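Local atomic coordinates of myosin-I heavy chain (Dictyostelium discoideum, PDB entry 5EJY), a protein that is an unconventional class VII myosin, an actin-based motor with ATPase activity involved in early phagocytosis and adhesion, seen here in its first MyTH4-FERM tail module. Residues T305-N308 with V309-F313; Q317-N320 with D321-S325. All coordinates share one frame; numbering follows the deposited sequence.

Contact 1. Residues T305-N308 with V309-F313; sequences TSIN and VENEF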
# COMPACT_ATOMS: atom_id res chain seq x y z
N THR A 305 18.05 -6.72 21.49
CA THR A 305 18.67 -6.04 20.36
C THR A 305 17.61 -5.64 19.32
O THR A 305 17.64 -4.53 18.79
CB THR A 305 19.73 -6.93 19.69
OG1 THR A 305 20.73 -7.29 20.66
CG2 THR A 305 20.39 -6.20 18.51
N SER A 306 16.68 -6.55 19.04
CA SER A 306 15.60 -6.22 18.12
C SER A 306 14.68 -5.15 18.70
O SER A 306 14.41 -4.14 18.05
CB SER A 306 14.80 -7.47 17.77
OG SER A 306 15.56 -8.33 16.95
N ILE A 307 14.22 -5.36 19.93
CA ILE A 307 13.35 -4.40 20.61
C ILE A 307 13.97 -3.01 20.54
O ILE A 307 13.27 -2.00 20.41
CB ILE A 307 13.13 -4.76 22.09
CG1 ILE A 307 12.65 -6.20 22.23
CG2 ILE A 307 12.10 -3.81 22.72
CD1 ILE A 307 11.22 -6.43 21.81
N ASN A 308 15.30 -2.95 20.63
CA ASN A 308 16.03 -1.69 20.57
C ASN A 308 15.99 -0.97 19.22
O ASN A 308 15.90 0.26 19.17
CB ASN A 308 17.48 -1.87 21.05
CG ASN A 308 17.58 -2.17 22.54
OD1 ASN A 308 16.82 -1.65 23.35
ND2 ASN A 308 18.52 -3.04 22.91
N VAL A 309 16.08 -1.72 18.12
CA VAL A 309 15.94 -1.09 16.80
C VAL A 309 14.53 -0.50 16.65
O VAL A 309 14.37 0.61 16.14
CB VAL A 309 16.20 -2.07 15.64
CG1 VAL A 309 15.84 -1.43 14.31
CG2 VAL A 309 17.66 -2.53 15.63
N GLU A 310 13.54 -1.24 17.10
CA GLU A 310 12.15 -0.78 17.06
C GLU A 310 11.99 0.53 17.83
O GLU A 310 11.36 1.47 17.35
CB GLU A 310 11.23 -1.83 17.67
CG GLU A 310 11.28 -3.19 16.96
CD GLU A 310 10.46 -4.23 17.68
OE1 GLU A 310 9.72 -3.86 18.62
OE2 GLU A 310 10.54 -5.42 17.30
N ASN A 311 12.56 0.57 19.03
CA ASN A 311 12.38 1.73 19.90
C ASN A 311 13.04 2.98 19.33
O ASN A 311 12.48 4.07 19.44
CB ASN A 311 12.86 1.43 21.33
CG ASN A 311 11.97 0.42 22.04
OD1 ASN A 311 10.85 0.15 21.61
ND2 ASN A 311 12.47 -0.15 23.13
N GLU A 312 14.20 2.84 18.70
CA GLU A 312 14.85 3.98 18.04
C GLU A 312 14.03 4.54 16.88
O GLU A 312 13.91 5.76 16.73
CB GLU A 312 16.25 3.60 17.53
CG GLU A 312 17.19 3.11 18.63
CD GLU A 312 17.62 4.22 19.59
OE1 GLU A 312 17.59 5.41 19.20
OE2 GLU A 312 18.00 3.89 20.73
N PHE A 313 13.47 3.66 16.05
CA PHE A 313 12.57 4.13 14.99
C PHE A 313 11.43 4.91 15.65
O PHE A 313 11.06 6.01 15.22
CB PHE A 313 12.00 2.96 14.17
CG PHE A 313 12.90 2.49 13.03
CD1 PHE A 313 13.68 3.39 12.31
CD2 PHE A 313 12.93 1.14 12.66
CE1 PHE A 313 14.49 2.94 11.26
CE2 PHE A 313 13.74 0.70 11.62
CZ PHE A 313 14.52 1.60 10.92
O HOH W 1 14.93 0.30 23.92
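With CG2 of I307 anti to the backbone N (CG1 beside it, chi1 -52°) and CG of N311 anti to its own carbonyl carbon (chi1 -68°), the two side chains run side by side and point the same way, one turn apart on helix 304-322 of the FERM central domain. The touch is made by the I307 methyl CG2, which lies 3.7 Å from ND2 of N311. Regular i to i+4 bonds of the alpha-helix carry the backbone: N of V309, E310, N311 and E312 donate to O of T305, S306, I307 and N308. The straightest is the one from E310 N to S306 O, at 170° and nearly in line with the carbonyl. E310 itself extends beyond CG back along the preceding turn, its CG 3.4 Å from S306 O. E310 is buried, and its OE1 is paired in a salt bridge with R237, a charge that would be expected to stabilise the ionised acid there. The hydroxyl of S306 bonds the carbonyl of R235, while the side chain of V309 touches M236, so this side of the helix is fastened to the 235-237 loop of the neighbouring ubiquitin-like lobe. E312 bends at chi2, and its CG packs 3.2 Å from N308 O. On the more exposed side the amides of N308 and N311 are joined through a single water: it donates to N308 OD1 at 2.8 Å and accepts from N311 ND2 at 2.6 Å.

Contact 2. Residues Q317-N320 with D321-S325; sequences QLFN and DLFNS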
# COMPACT_ATOMS: atom_id res chain seq x y z
N GLN A 317 9.76 8.98 15.45
CA GLN A 317 8.34 9.19 15.14
C GLN A 317 7.66 10.07 16.19
O GLN A 317 6.97 11.02 15.85
CB GLN A 317 7.64 7.83 15.06
CG GLN A 317 6.12 7.87 15.08
CD GLN A 317 5.53 6.47 14.94
OE1 GLN A 317 6.13 5.61 14.30
NE2 GLN A 317 4.38 6.24 15.57
N LEU A 318 7.84 9.72 17.46
CA LEU A 318 7.25 10.47 18.56
C LEU A 318 7.76 11.91 18.61
O LEU A 318 6.99 12.85 18.79
CB LEU A 318 7.51 9.77 19.88
CG LEU A 318 6.96 10.42 21.15
CD1 LEU A 318 5.46 10.70 21.04
CD2 LEU A 318 7.26 9.50 22.31
N PHE A 319 9.07 12.08 18.46
CA PHE A 319 9.67 13.40 18.40
C PHE A 319 8.98 14.23 17.33
O PHE A 319 8.58 15.37 17.57
CB PHE A 319 11.16 13.30 18.09
CG PHE A 319 11.87 14.62 18.01
CD1 PHE A 319 12.67 15.05 19.06
CD2 PHE A 319 11.75 15.43 16.89
CE1 PHE A 319 13.34 16.26 18.99
CE2 PHE A 319 12.41 16.64 16.81
CZ PHE A 319 13.20 17.06 17.87
N ASN A 320 8.85 13.66 16.13
CA ASN A 320 8.21 14.36 15.03
C ASN A 320 6.74 14.66 15.29
O ASN A 320 6.25 15.73 14.93
CB ASN A 320 8.37 13.59 13.72
CG ASN A 320 9.81 13.55 13.25
OD1 ASN A 320 10.59 14.45 13.55
ND2 ASN A 320 10.17 12.50 12.52
N ASP A 321 6.04 13.73 15.93
CA ASP A 321 4.64 13.98 16.25
C ASP A 321 4.52 15.11 17.29
O ASP A 321 3.59 15.90 17.24
CB ASP A 321 3.95 12.71 16.76
CG ASP A 321 3.63 11.73 15.63
OD1 ASP A 321 3.58 12.15 14.46
OD2 ASP A 321 3.41 10.55 15.93
N LEU A 322 5.46 15.17 18.23
CA LEU A 322 5.39 16.21 19.27
C LEU A 322 5.79 17.58 18.74
O LEU A 322 5.64 18.60 19.42
CB LEU A 322 6.21 15.79 20.51
CG LEU A 322 5.65 14.54 21.17
CD1 LEU A 322 6.47 14.12 22.38
CD2 LEU A 322 4.18 14.77 21.57
N PHE A 323 6.28 17.60 17.50
CA PHE A 323 6.56 18.85 16.79
C PHE A 323 5.39 19.22 15.89
O PHE A 323 5.43 20.23 15.17
CB PHE A 323 7.86 18.73 15.95
CG PHE A 323 9.10 19.26 16.66
CD1 PHE A 323 9.21 19.20 18.04
CD2 PHE A 323 10.15 19.81 15.93
CE1 PHE A 323 10.34 19.68 18.68
CE2 PHE A 323 11.28 20.29 16.57
CZ PHE A 323 11.38 20.23 17.95
N ASN A 324 4.34 18.41 15.94
CA ASN A 324 3.13 18.62 15.14
C ASN A 324 2.10 19.35 16.00
O ASN A 324 1.70 18.84 17.04
CB ASN A 324 2.59 17.25 14.71
CG ASN A 324 1.36 17.34 13.81
OD1 ASN A 324 0.58 18.29 13.89
ND2 ASN A 324 1.19 16.35 12.95
N SER A 325 1.68 20.55 15.59
CA SER A 325 0.76 21.34 16.42
C SER A 325 -0.58 20.63 16.71
O SER A 325 -1.24 20.94 17.70
CB SER A 325 0.52 22.74 15.82
OG SER A 325 -0.05 22.67 14.53
O HOH W 2 3.34 8.35 17.64
O HOH W 3 5.59 11.03 12.88
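F319 CZ meets F323 CZ at 3.7 Å, and the two rings, centroids 4.6 Å apart and planes 39° from each other, pack obliquely across the C-terminal end of helix 304-322 in the FERM central domain. F319 CE2 stands over the centre of one F323 face; CG of F319 is anti to the backbone N (chi1 -180°), which brings the ring up to F323 one turn on. On another face of the helix an i to i+4 leucine pair meets through methyls, L318 CD1 lying 3.8 Å from L322 CD1. Beyond this first shell, helix 331-346 places the aromatic pair: F319 touches K341, and F323 rests on Q334 and I337. Both leucines reach L401 of helix 390-402, and L322 also touches Y333. An alanine in place of F323 would probably leave the CE2-CZ side of the F319 ring without the face it leans on and open a gap against I337. Along the backbone, D321 N and L322 N still bond Q317 O and L318 O, but F323 N splits between a weak bond to F319 O and one to N320 O, whose donor stands well above the carbonyl plane. The regular helix thus gives way here, and the N324 side chain bonds N326 N. Q317 and D321 lie alongside, their amide and carboxylate planes 63° apart; OE1 of the glutamine is taken by K291 N. Two waters join this pair: one accepts from Q317 NE2 and donates to D321 OD2 at 2.8 Å, and the other donates both to Q317 O at 3.3 Å and to D321 OD1 at 2.8 Å.

Both contacts lie on helix 304-322 of the FERM central domain, in series along the chain, with centres about 19 Å apart. Contact 1 is largely a surface contact near the start of the helix, where polar and charged side chains dominate and the loop at 235-237 supplies several of the partners. Contact 2, at the far end, is partly buried: leucines and phenylalanines face helices 331-346 and 390-402 of the same lobe. Water bridges residues three apart in contact 1, side chain to side chain, and four apart in contact 2, where one of the two waters holds a backbone carbonyl. The helical bonding is regular in the first and fades in the second.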